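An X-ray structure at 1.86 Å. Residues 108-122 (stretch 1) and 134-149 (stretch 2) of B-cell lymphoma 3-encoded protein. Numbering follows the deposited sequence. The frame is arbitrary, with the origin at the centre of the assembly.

Stretch 1 108-122: DLEARNYDGLTALHV
Stretch 2 134-149: LLLERGADIDAVDIKS

Stretch 1 begins as a loop and enters a helix at Ala 119, which continues past Val 122. Stretch 2 starts inside a helix that runs to Glu 137; Arg 138 is the first residue to leave helical phi/psi, and the rest is loop or turn. Type I turns span Asp 108 to Ala 111, Asn 113 to Gly 116 and Asp 141 to Ala 144. Three CA pairs set the register. Leu 109 CA lies 5.5 Å from Ala 140 CA. Gly 116 CA lies 5.2 Å from Asp 146 CA. Leu 120 CA lies 6.7 Å from Leu 135 CA. The loops therefore run in the same direction, while the helical ends pair separately. Gly 116 (phi/psi 110/-1) and Gly 139 (107/3) adopt angles at which a CB would jam against the preceding carbonyl O. The contact buries 870 Å², both sides summed.

Each turn is braced by a side chain. Asp 108 OD1 accepts from Glu 110 N (3.0 Å), and Asp 141 OD1 accepts from Asp 143 N (3.1 Å); both aspartates are chi1 t. Asn 113 OD1, chi1 p, accepts from Leu 117 N, just past the turn (2.9 Å), and weakly from Gly 116 N within it (2.9 Å). Thr 118, also p, caps the helix: His 121 N donates to Thr 118 OG1 at 3.2 Å.

The apolar part centres on Leu 135 (m, t). Leu 135 CD2 lies 3.9 Å from CD2 of Leu 109 (m, t), and Leu 135 CD1 lies 3.7 Å from Leu 120 CA. Leu 120 (t, p) points toward stretch 2; its CD2 is 3.8 Å from Leu 136 CD2.

Glu 110 leaves its backbone sideways (chi1 m, chi2 -33°), but its end comes nearer. Asp 141 N donates to Glu 110 OE1 at 2.8 Å and 167°, a nearly straight bond. One water donates to Glu 110 OE2 (3.1 Å) and Asp 141 O (2.7 Å). Another donates to Glu 110 OE1 (2.6 Å) and Gly 139 O (2.9 Å).

Arg 112 (m, m, t, chi4 82°) makes a weak bond from NH1 to Val 145 O, 3.2 Å at 123°. A water accepts from Arg 112 NH1 and donates to Gly 116 O, both at 2.7 Å.

His 121 (chi1 m, chi2 -71°) has Ala 144 O near its ring plane, 3.1 Å from NE2. Asp 146 OD1 (chi1 p) lies over one ring face, 3.4 Å from His 121 CE1. Asp 115 OD1 and Lys 148 NZ are 4.0 Å apart, beyond a salt bridge.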

# COMPACT_ATOMS: atom_id res chain seq x y z
N ASP A 108 -11.38 -5.08 1.63
CA ASP A 108 -10.82 -5.48 0.33
C ASP A 108 -9.48 -4.80 0.13
O ASP A 108 -9.41 -3.58 -0.01
CB ASP A 108 -11.78 -5.07 -0.79
CG ASP A 108 -11.47 -5.76 -2.12
OD1 ASP A 108 -10.32 -6.23 -2.33
OD2 ASP A 108 -12.33 -5.87 -3.02
N LEU A 109 -8.41 -5.58 0.11
CA LEU A 109 -7.07 -4.99 -0.02
C LEU A 109 -6.76 -4.54 -1.44
O LEU A 109 -5.71 -3.95 -1.71
CB LEU A 109 -5.99 -5.93 0.50
CG LEU A 109 -6.01 -6.21 2.01
CD1 LEU A 109 -5.04 -7.33 2.38
CD2 LEU A 109 -5.71 -4.95 2.82
N GLU A 110 -7.68 -4.81 -2.36
CA GLU A 110 -7.47 -4.36 -3.74
C GLU A 110 -8.07 -2.97 -3.98
O GLU A 110 -8.04 -2.45 -5.10
CB GLU A 110 -8.02 -5.38 -4.73
CG GLU A 110 -7.25 -6.69 -4.73
CD GLU A 110 -5.77 -6.48 -4.43
OE1 GLU A 110 -5.26 -7.11 -3.48
OE2 GLU A 110 -5.10 -5.71 -5.15
N ALA A 111 -8.58 -2.36 -2.91
CA ALA A 111 -9.13 -1.00 -2.99
C ALA A 111 -8.15 -0.01 -3.63
O ALA A 111 -6.97 0.01 -3.30
CB ALA A 111 -9.54 -0.51 -1.59
N ARG A 112 -8.66 0.84 -4.52
CA ARG A 112 -7.83 1.84 -5.19
C ARG A 112 -8.20 3.25 -4.71
O ARG A 112 -9.38 3.61 -4.74
CB ARG A 112 -7.99 1.76 -6.72
CG ARG A 112 -7.91 0.32 -7.31
CD ARG A 112 -6.60 -0.38 -7.05
NE ARG A 112 -6.57 -1.77 -7.56
CZ ARG A 112 -6.32 -2.09 -8.82
NH1 ARG A 112 -6.11 -1.13 -9.72
NH2 ARG A 112 -6.29 -3.36 -9.20
N ASN A 113 -7.21 4.03 -4.27
CA ASN A 113 -7.49 5.42 -3.89
C ASN A 113 -7.68 6.27 -5.14
O ASN A 113 -7.53 5.77 -6.26
CB ASN A 113 -6.42 6.00 -2.93
CG ASN A 113 -5.03 6.09 -3.56
OD1 ASN A 113 -4.87 6.03 -4.78
ND2 ASN A 113 -4.01 6.23 -2.72
N TYR A 114 -8.01 7.54 -4.96
CA TYR A 114 -8.34 8.38 -6.10
C TYR A 114 -7.17 8.50 -7.08
O TYR A 114 -7.38 8.63 -8.29
CB TYR A 114 -8.86 9.76 -5.66
CG TYR A 114 -10.23 9.71 -5.00
CD1 TYR A 114 -11.13 8.67 -5.27
CD2 TYR A 114 -10.62 10.70 -4.12
CE1 TYR A 114 -12.39 8.64 -4.67
CE2 TYR A 114 -11.87 10.67 -3.51
CZ TYR A 114 -12.75 9.65 -3.79
OH TYR A 114 -13.98 9.65 -3.17
N ASP A 115 -5.96 8.42 -6.56
CA ASP A 115 -4.76 8.40 -7.41
C ASP A 115 -4.64 7.09 -8.18
O ASP A 115 -3.97 7.02 -9.20
CB ASP A 115 -3.51 8.63 -6.57
CG ASP A 115 -3.39 10.06 -6.10
OD1 ASP A 115 -3.76 10.97 -6.87
OD2 ASP A 115 -2.93 10.37 -4.97
N GLY A 116 -5.27 6.03 -7.67
CA GLY A 116 -5.29 4.74 -8.35
C GLY A 116 -4.48 3.64 -7.69
O GLY A 116 -4.47 2.49 -8.17
N LEU A 117 -3.82 3.95 -6.57
CA LEU A 117 -2.94 3.00 -5.91
C LEU A 117 -3.64 2.11 -4.89
O LEU A 117 -4.60 2.53 -4.24
CB LEU A 117 -1.80 3.74 -5.19
CG LEU A 117 -0.92 4.67 -6.03
CD1 LEU A 117 0.12 5.34 -5.14
CD2 LEU A 117 -0.26 3.91 -7.15
N THR A 118 -3.13 0.89 -4.75
CA THR A 118 -3.56 -0.00 -3.68
C THR A 118 -2.74 0.30 -2.45
O THR A 118 -1.76 1.03 -2.52
CB THR A 118 -3.31 -1.47 -4.04
OG1 THR A 118 -1.89 -1.70 -4.14
CG2 THR A 118 -3.83 -1.79 -5.43
N ALA A 119 -3.15 -0.27 -1.32
CA ALA A 119 -2.39 -0.16 -0.08
C ALA A 119 -0.97 -0.69 -0.26
O ALA A 119 -0.02 -0.12 0.27
CB ALA A 119 -3.09 -0.91 1.03
N LEU A 120 -0.82 -1.77 -1.03
CA LEU A 120 0.50 -2.34 -1.30
C LEU A 120 1.44 -1.35 -2.02
O LEU A 120 2.62 -1.24 -1.68
CB LEU A 120 0.39 -3.66 -2.09
CG LEU A 120 1.71 -4.35 -2.40
CD1 LEU A 120 2.47 -4.60 -1.10
CD2 LEU A 120 1.47 -5.66 -3.14
N HIS A 121 0.91 -0.64 -3.02
CA HIS A 121 1.70 0.39 -3.71
C HIS A 121 2.20 1.43 -2.72
O HIS A 121 3.37 1.79 -2.71
CB HIS A 121 0.88 1.10 -4.80
CG HIS A 121 0.57 0.25 -5.99
ND1 HIS A 121 1.53 -0.13 -6.91
CD2 HIS A 121 -0.60 -0.27 -6.44
CE1 HIS A 121 0.97 -0.85 -7.86
NE2 HIS A 121 -0.32 -0.96 -7.60
N VAL A 122 1.29 1.94 -1.89
CA VAL A 122 1.63 2.91 -0.86
C VAL A 122 2.71 2.38 0.08
O VAL A 122 3.71 3.05 0.35
CB VAL A 122 0.40 3.33 -0.04
CG1 VAL A 122 0.81 4.23 1.12
CG2 VAL A 122 -0.62 4.04 -0.93
N LEU A 134 3.03 -7.80 5.91
CA LEU A 134 1.72 -8.14 6.45
C LEU A 134 0.64 -8.11 5.36
O LEU A 134 -0.18 -9.01 5.29
CB LEU A 134 1.36 -7.19 7.60
CG LEU A 134 0.01 -7.40 8.27
CD1 LEU A 134 -0.09 -8.83 8.82
CD2 LEU A 134 -0.18 -6.35 9.37
N LEU A 135 0.64 -7.07 4.52
CA LEU A 135 -0.32 -7.01 3.42
C LEU A 135 -0.25 -8.29 2.57
O LEU A 135 -1.26 -8.88 2.23
CB LEU A 135 -0.05 -5.78 2.54
CG LEU A 135 -0.40 -4.42 3.16
CD1 LEU A 135 0.14 -3.31 2.30
CD2 LEU A 135 -1.92 -4.28 3.35
N LEU A 136 0.97 -8.70 2.23
CA LEU A 136 1.17 -9.87 1.39
C LEU A 136 0.73 -11.17 2.08
O LEU A 136 0.23 -12.09 1.42
CB LEU A 136 2.63 -9.97 0.95
CG LEU A 136 3.10 -8.84 0.02
CD1 LEU A 136 4.59 -8.94 -0.22
CD2 LEU A 136 2.33 -8.87 -1.32
N GLU A 137 0.91 -11.23 3.39
CA GLU A 137 0.52 -12.42 4.16
C GLU A 137 -1.00 -12.51 4.27
O GLU A 137 -1.56 -13.59 4.47
CB GLU A 137 1.14 -12.37 5.56
CG GLU A 137 2.63 -12.67 5.60
CD GLU A 137 3.22 -12.47 6.98
OE1 GLU A 137 2.64 -11.71 7.78
OE2 GLU A 137 4.28 -13.07 7.26
N ARG A 138 -1.67 -11.37 4.12
CA ARG A 138 -3.13 -11.36 4.27
C ARG A 138 -3.91 -11.31 2.96
O ARG A 138 -5.11 -11.05 2.96
CB ARG A 138 -3.56 -10.25 5.23
CG ARG A 138 -2.95 -10.38 6.62
CD ARG A 138 -3.28 -11.69 7.34
NE ARG A 138 -2.69 -11.71 8.68
CZ ARG A 138 -3.31 -11.32 9.79
NH1 ARG A 138 -4.56 -10.88 9.74
NH2 ARG A 138 -2.68 -11.37 10.96
N GLY A 139 -3.23 -11.55 1.84
CA GLY A 139 -3.92 -11.70 0.57
C GLY A 139 -3.83 -10.59 -0.47
O GLY A 139 -4.47 -10.70 -1.53
N ALA A 140 -3.07 -9.53 -0.21
CA ALA A 140 -2.92 -8.45 -1.19
C ALA A 140 -2.29 -8.97 -2.49
O ALA A 140 -1.33 -9.74 -2.46
CB ALA A 140 -2.08 -7.32 -0.63
N ASP A 141 -2.85 -8.54 -3.62
CA ASP A 141 -2.38 -8.96 -4.94
C ASP A 141 -1.03 -8.30 -5.21
O ASP A 141 -0.94 -7.08 -5.38
CB ASP A 141 -3.39 -8.56 -6.01
CG ASP A 141 -3.14 -9.25 -7.34
OD1 ASP A 141 -1.99 -9.66 -7.60
OD2 ASP A 141 -4.04 -9.43 -8.19
N ILE A 142 0.03 -9.11 -5.23
CA ILE A 142 1.39 -8.61 -5.39
C ILE A 142 1.69 -8.04 -6.78
O ILE A 142 2.65 -7.29 -6.95
CB ILE A 142 2.41 -9.71 -5.04
CG1 ILE A 142 3.81 -9.11 -4.91
CG2 ILE A 142 2.38 -10.82 -6.10
CD1 ILE A 142 4.81 -10.01 -4.23
N ASP A 143 0.85 -8.38 -7.76
CA ASP A 143 1.06 -7.92 -9.13
C ASP A 143 0.04 -6.84 -9.54
O ASP A 143 -0.01 -6.45 -10.71
CB ASP A 143 0.98 -9.08 -10.12
CG ASP A 143 2.10 -10.11 -9.94
OD1 ASP A 143 3.29 -9.72 -9.85
OD2 ASP A 143 1.88 -11.34 -9.92
N ALA A 144 -0.77 -6.38 -8.61
CA ALA A 144 -1.77 -5.36 -8.94
C ALA A 144 -1.18 -4.13 -9.65
O ALA A 144 -0.15 -3.59 -9.22
CB ALA A 144 -2.52 -4.93 -7.69
N VAL A 145 -1.83 -3.70 -10.74
CA VAL A 145 -1.38 -2.52 -11.48
C VAL A 145 -2.39 -1.38 -11.34
O VAL A 145 -3.57 -1.53 -11.65
CB VAL A 145 -1.14 -2.80 -12.99
CG1 VAL A 145 -0.28 -4.06 -13.19
CG2 VAL A 145 -2.45 -2.93 -13.73
N ASP A 146 -1.91 -0.26 -10.83
CA ASP A 146 -2.73 0.95 -10.74
C ASP A 146 -2.95 1.56 -12.13
O ASP A 146 -2.09 1.47 -13.00
CB ASP A 146 -2.08 1.95 -9.79
CG ASP A 146 -0.72 2.39 -10.27
OD1 ASP A 146 0.22 1.59 -10.18
OD2 ASP A 146 -0.51 3.52 -10.76
N ILE A 147 -4.11 2.19 -12.32
CA ILE A 147 -4.48 2.67 -13.64
C ILE A 147 -3.57 3.79 -14.21
O ILE A 147 -3.32 3.82 -15.41
CB ILE A 147 -5.98 3.08 -13.66
CG1 ILE A 147 -6.31 3.91 -14.91
CD1 ILE A 147 -7.11 3.16 -15.97
N LYS A 148 -3.05 4.66 -13.34
CA LYS A 148 -2.21 5.80 -13.78
C LYS A 148 -0.98 5.41 -14.60
O LYS A 148 -0.78 5.90 -15.71
CB LYS A 148 -1.73 6.63 -12.59
CG LYS A 148 -2.53 7.86 -12.26
CD LYS A 148 -1.60 8.98 -11.78
CE LYS A 148 -2.13 9.66 -10.52
NZ LYS A 148 -3.22 10.62 -10.82
N SER A 149 -0.16 4.53 -14.04
CA SER A 149 1.13 4.20 -14.64
C SER A 149 1.19 2.81 -15.25
O SER A 149 2.08 2.52 -16.06
CB SER A 149 2.22 4.33 -13.58
OG SER A 149 1.90 3.58 -12.42
O HOH W 1 -2.25 -5.05 -4.18
O HOH W 2 -6.59 -8.94 -2.26
O HOH W 3 -5.96 1.55 -10.22
O HOH W 4 -1.87 5.67 -9.65